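Local atomic coordinates of putative iron-uptake ABC transport system,periplasmic iron-binding protein (Campylobacter jejuni, PDB entry 3E13), a protein that binds ferric iron and probably delivers it in the periplasm to an ABC transport system for iron uptake. Residues T267-F273 against V279-V285. Sequence-based numbering, arbitrary orientation.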
ATOM      1  N   THR A 267      -5.882  12.416  -1.829  1.00  9.48           N
ATOM      2  CA  THR A 267      -4.639  12.982  -2.345  1.00  9.39           C
ATOM      3  C   THR A 267      -4.182  14.242  -1.581  1.00  9.71           C
ATOM      4  O   THR A 267      -2.983  14.427  -1.347  1.00  9.25           O
ATOM      5  CB  THR A 267      -4.727  13.169  -3.876  1.00  9.74           C
ATOM      6  OG1 THR A 267      -3.443  13.496  -4.404  1.00 10.55           O
ATOM      7  CG2 THR A 267      -5.636  14.321  -4.299  1.00  9.53           C
ATOM      8  N   ASP A 268      -5.125  15.072  -1.149  1.00  9.71           N
ATOM      9  CA  ASP A 268      -4.784  16.310  -0.469  1.00 10.37           C
ATOM     10  C   ASP A 268      -4.296  16.134   0.977  1.00 10.37           C
ATOM     11  O   ASP A 268      -3.421  16.904   1.439  1.00  9.84           O
ATOM     12  CB  ASP A 268      -5.935  17.283  -0.483  1.00  9.97           C
ATOM     13  CG  ASP A 268      -6.102  17.979  -1.820  1.00 12.04           C
ATOM     14  OD1 ASP A 268      -5.462  17.653  -2.884  1.00 15.21           O
ATOM     15  OD2 ASP A 268      -6.963  18.876  -1.892  1.00 14.84           O
ATOM     16  N   SER A 269      -4.905  15.189   1.676  1.00  9.86           N
ATOM     17  CA  SER A 269      -4.648  14.961   3.077  1.00 10.46           C
ATOM     18  C   SER A 269      -3.822  13.699   3.366  1.00  9.68           C
ATOM     19  O   SER A 269      -3.166  13.658   4.398  1.00 10.30           O
ATOM     20  CB  SER A 269      -5.963  14.928   3.872  1.00 11.06           C
ATOM     21  OG  SER A 269      -6.566  16.237   3.820  1.00 19.18           O
ATOM     22  N   ASN A 270      -3.841  12.725   2.466  1.00  9.36           N
ATOM     23  CA  ASN A 270      -3.046  11.508   2.633  1.00  9.48           C
ATOM     24  C   ASN A 270      -1.981  11.276   1.589  1.00  9.37           C
ATOM     25  O   ASN A 270      -1.228  10.317   1.707  1.00  8.67           O
ATOM     26  CB  ASN A 270      -3.928  10.252   2.810  1.00  8.91           C
ATOM     27  CG  ASN A 270      -3.313   9.262   3.780  1.00 10.06           C
ATOM     28  OD1 ASN A 270      -2.929   9.663   4.895  1.00 11.65           O
ATOM     29  ND2 ASN A 270      -3.203   8.000   3.373  1.00  9.31           N
ATOM     30  N   TYR A 271      -1.889  12.156   0.586  1.00  8.87           N
ATOM     31  CA  TYR A 271      -0.833  12.153  -0.396  1.00  8.15           C
ATOM     32  C   TYR A 271      -0.750  10.914  -1.267  1.00  7.23           C
ATOM     33  O   TYR A 271       0.279  10.658  -1.846  1.00  8.79           O
ATOM     34  CB  TYR A 271       0.511  12.520   0.289  1.00  8.62           C
ATOM     35  CG  TYR A 271       0.290  13.827   1.051  1.00  8.24           C
ATOM     36  CD1 TYR A 271       0.174  15.035   0.373  1.00  9.79           C
ATOM     37  CD2 TYR A 271       0.017  13.822   2.408  1.00  8.06           C
ATOM     38  CE1 TYR A 271      -0.117  16.180   1.054  1.00  8.56           C
ATOM     39  CE2 TYR A 271      -0.243  14.966   3.089  1.00  8.92           C
ATOM     40  CZ  TYR A 271      -0.312  16.150   2.404  1.00  9.10           C
ATOM     41  OH  TYR A 271      -0.634  17.331   3.062  1.00  9.51           O
ATOM     42  N   GLU A 272      -1.886  10.237  -1.402  1.00  8.61           N
ATOM     43  CA  GLU A 272      -1.992   9.071  -2.278  1.00  8.21           C
ATOM     44  C   GLU A 272      -2.413   9.515  -3.657  1.00  8.51           C
ATOM     45  O   GLU A 272      -2.775  10.682  -3.862  1.00 10.12           O
ATOM     46  CB  GLU A 272      -2.960   8.049  -1.722  1.00  8.69           C
ATOM     47  CG  GLU A 272      -2.553   7.488  -0.356  1.00  8.09           C
ATOM     48  CD  GLU A 272      -3.602   6.583   0.246  1.00 10.69           C
ATOM     49  OE1 GLU A 272      -4.443   7.094   1.012  1.00 10.46           O
ATOM     50  OE2 GLU A 272      -3.560   5.376  -0.057  1.00 12.23           O
ATOM     51  N   PHE A 273      -2.319   8.608  -4.618  1.00  8.95           N
ATOM     52  CA  PHE A 273      -2.835   8.864  -5.987  1.00  7.99           C
ATOM     53  C   PHE A 273      -4.297   8.456  -6.039  1.00  8.84           C
ATOM     54  O   PHE A 273      -4.655   7.316  -5.705  1.00  8.37           O
ATOM     55  CB  PHE A 273      -2.042   8.083  -7.046  1.00  7.60           C
ATOM     56  CG  PHE A 273      -0.564   8.377  -7.063  1.00  8.29           C
ATOM     57  CD1 PHE A 273       0.333   7.429  -6.665  1.00  8.66           C
ATOM     58  CD2 PHE A 273      -0.083   9.573  -7.568  1.00 10.31           C
ATOM     59  CE1 PHE A 273       1.719   7.719  -6.680  1.00 10.48           C
ATOM     60  CE2 PHE A 273       1.290   9.847  -7.577  1.00  9.86           C
ATOM     61  CZ  PHE A 273       2.160   8.900  -7.145  1.00  8.91           C
ATOM     62  N   VAL A 279      -9.726  13.853 -10.753  1.00 10.73           N
ATOM     63  CA  VAL A 279      -9.333  14.479  -9.514  1.00 10.20           C
ATOM     64  C   VAL A 279      -7.856  14.914  -9.617  1.00 10.99           C
ATOM     65  O   VAL A 279      -6.968  14.085  -9.781  1.00 11.31           O
ATOM     66  CB  VAL A 279      -9.494  13.495  -8.331  1.00  9.55           C
ATOM     67  CG1 VAL A 279      -8.981  14.127  -7.054  1.00 11.09           C
ATOM     68  CG2 VAL A 279     -10.948  13.114  -8.147  1.00  9.78           C
ATOM     69  N   GLU A 280      -7.612  16.196  -9.577  1.00 12.00           N
ATOM     70  CA  GLU A 280      -6.252  16.742  -9.605  1.00 12.71           C
ATOM     71  C   GLU A 280      -5.438  16.255  -8.425  1.00 11.78           C
ATOM     72  O   GLU A 280      -5.917  16.205  -7.285  1.00 11.86           O
ATOM     73  CB  GLU A 280      -6.287  18.268  -9.627  1.00 14.66           C
ATOM     74  CG  GLU A 280      -6.750  18.820 -10.971  1.00 19.93           C
ATOM     75  CD  GLU A 280      -5.672  18.881 -12.034  1.00 26.11           C
ATOM     76  OE1 GLU A 280      -4.472  18.734 -11.665  1.00 30.46           O
ATOM     77  OE2 GLU A 280      -6.012  19.152 -13.245  1.00 27.76           O
ATOM     78  N   LEU A 281      -4.182  15.945  -8.694  1.00 12.35           N
ATOM     79  CA  LEU A 281      -3.235  15.607  -7.640  1.00 11.53           C
ATOM     80  C   LEU A 281      -2.988  16.803  -6.734  1.00 11.78           C
ATOM     81  O   LEU A 281      -3.044  17.932  -7.152  1.00 11.07           O
ATOM     82  CB  LEU A 281      -1.912  15.098  -8.221  1.00 12.24           C
ATOM     83  CG  LEU A 281      -1.971  13.922  -9.158  1.00 14.01           C
ATOM     84  CD1 LEU A 281      -0.599  13.552  -9.644  1.00 13.62           C
ATOM     85  CD2 LEU A 281      -2.693  12.736  -8.536  1.00 16.39           C
ATOM     86  N   SER A 282      -2.734  16.556  -5.455  1.00 10.61           N
ATOM     87  CA  SER A 282      -2.352  17.600  -4.534  1.00 10.56           C
ATOM     88  C   SER A 282      -0.959  18.090  -4.946  1.00  9.56           C
ATOM     89  O   SER A 282      -0.227  17.410  -5.681  1.00  9.93           O
ATOM     90  CB  SER A 282      -2.293  17.077  -3.105  1.00 10.42           C
ATOM     91  OG  SER A 282      -1.305  16.088  -3.002  1.00 12.27           O
ATOM     92  N   GLN A 283      -0.617  19.301  -4.525  1.00 10.34           N
ATOM     93  CA  GLN A 283       0.630  19.907  -5.005  1.00 10.49           C
ATOM     94  C   GLN A 283       1.881  19.131  -4.558  1.00  9.75           C
ATOM     95  O   GLN A 283       2.840  18.994  -5.308  1.00 10.94           O
ATOM     96  CB  GLN A 283       0.765  21.363  -4.530  1.00 11.19           C
ATOM     97  CG  GLN A 283      -0.455  22.204  -4.711  1.00 13.07           C
ATOM     98  CD  GLN A 283      -1.150  22.051  -6.028  1.00 12.13           C
ATOM     99  OE1 GLN A 283      -2.422  21.888  -6.056  1.00 19.82           O
ATOM    100  NE2 GLN A 283      -0.417  22.092  -7.115  1.00 12.88           N
ATOM    101  N   THR A 284       1.849  18.603  -3.339  1.00  9.46           N
ATOM    102  CA  THR A 284       2.917  17.752  -2.835  1.00  8.49           C
ATOM    103  C   THR A 284       3.097  16.528  -3.712  1.00  8.81           C
ATOM    104  O   THR A 284       4.201  16.114  -4.033  1.00  7.94           O
ATOM    105  CB  THR A 284       2.560  17.325  -1.417  1.00  9.14           C
ATOM    106  OG1 THR A 284       2.624  18.470  -0.550  1.00 10.01           O
ATOM    107  CG2 THR A 284       3.524  16.369  -0.862  1.00 10.31           C
ATOM    108  N   VAL A 285       1.994  15.917  -4.096  1.00  8.77           N
ATOM    109  CA  VAL A 285       2.089  14.716  -4.915  1.00  8.54           C
ATOM    110  C   VAL A 285       2.602  15.072  -6.339  1.00  8.80           C
ATOM    111  O   VAL A 285       3.351  14.339  -6.922  1.00  9.61           O
ATOM    112  CB  VAL A 285       0.716  13.993  -4.980  1.00  9.03           C
ATOM    113  CG1 VAL A 285       0.714  12.853  -5.928  1.00  9.81           C
ATOM    114  CG2 VAL A 285       0.325  13.499  -3.565  1.00 11.13           C
TER
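Thr267, Val285 and Tyr271 give up the most surface where the last turn of helix 260-268 and the chain that follows it meet the start of helix 283-288. Thr267 is the polar centre. Its OG1 donates to Glu272 O at 2.9 Å, tying the end of its own helix to the chain leaving it, and accepts a weak, nearly linear bond from Ser282 N, 3.3 Å from Thr267 OG1. The carbonyl of the same residue is also used: Ser282 OG donates to Thr267 O across 2.9 Å. Ser282 is the N-cap of helix 283-288, and its OG in turn accepts a weak bond from Val285 N at 3.5 Å, so one hydroxyl both caps the new helix and holds the carbonyl end of the old one. Beyond helix 260-268, Tyr271 is the first residue to leave helical geometry, and its positive phi turns the chain towards the short strand 273-274, which pairs antiparallel with the long strand 97-109 of this periplasmic binding protein fold. Val285 fills the angle thus formed: its CG2 lies 3.3 Å from Tyr271 O and near the plane of the Tyr271 ring, at the ring's edge, while its CG1 comes within 3.5 Å of Phe273 CE2. The Tyr271 ring also passes Thr284, with CD1 3.8 Å from Thr284 CB, and touches Leu203 of helix 198-205 and Asn206 just after that helix. The CA-to-CB bond of Glu272 points away from this junction; its carboxylate is held by Arg10, Arg102 and Thr100, and its side chain lies about 7 Å from the bound ferric ion, beside the iron ligands Tyr12 and Tyr199.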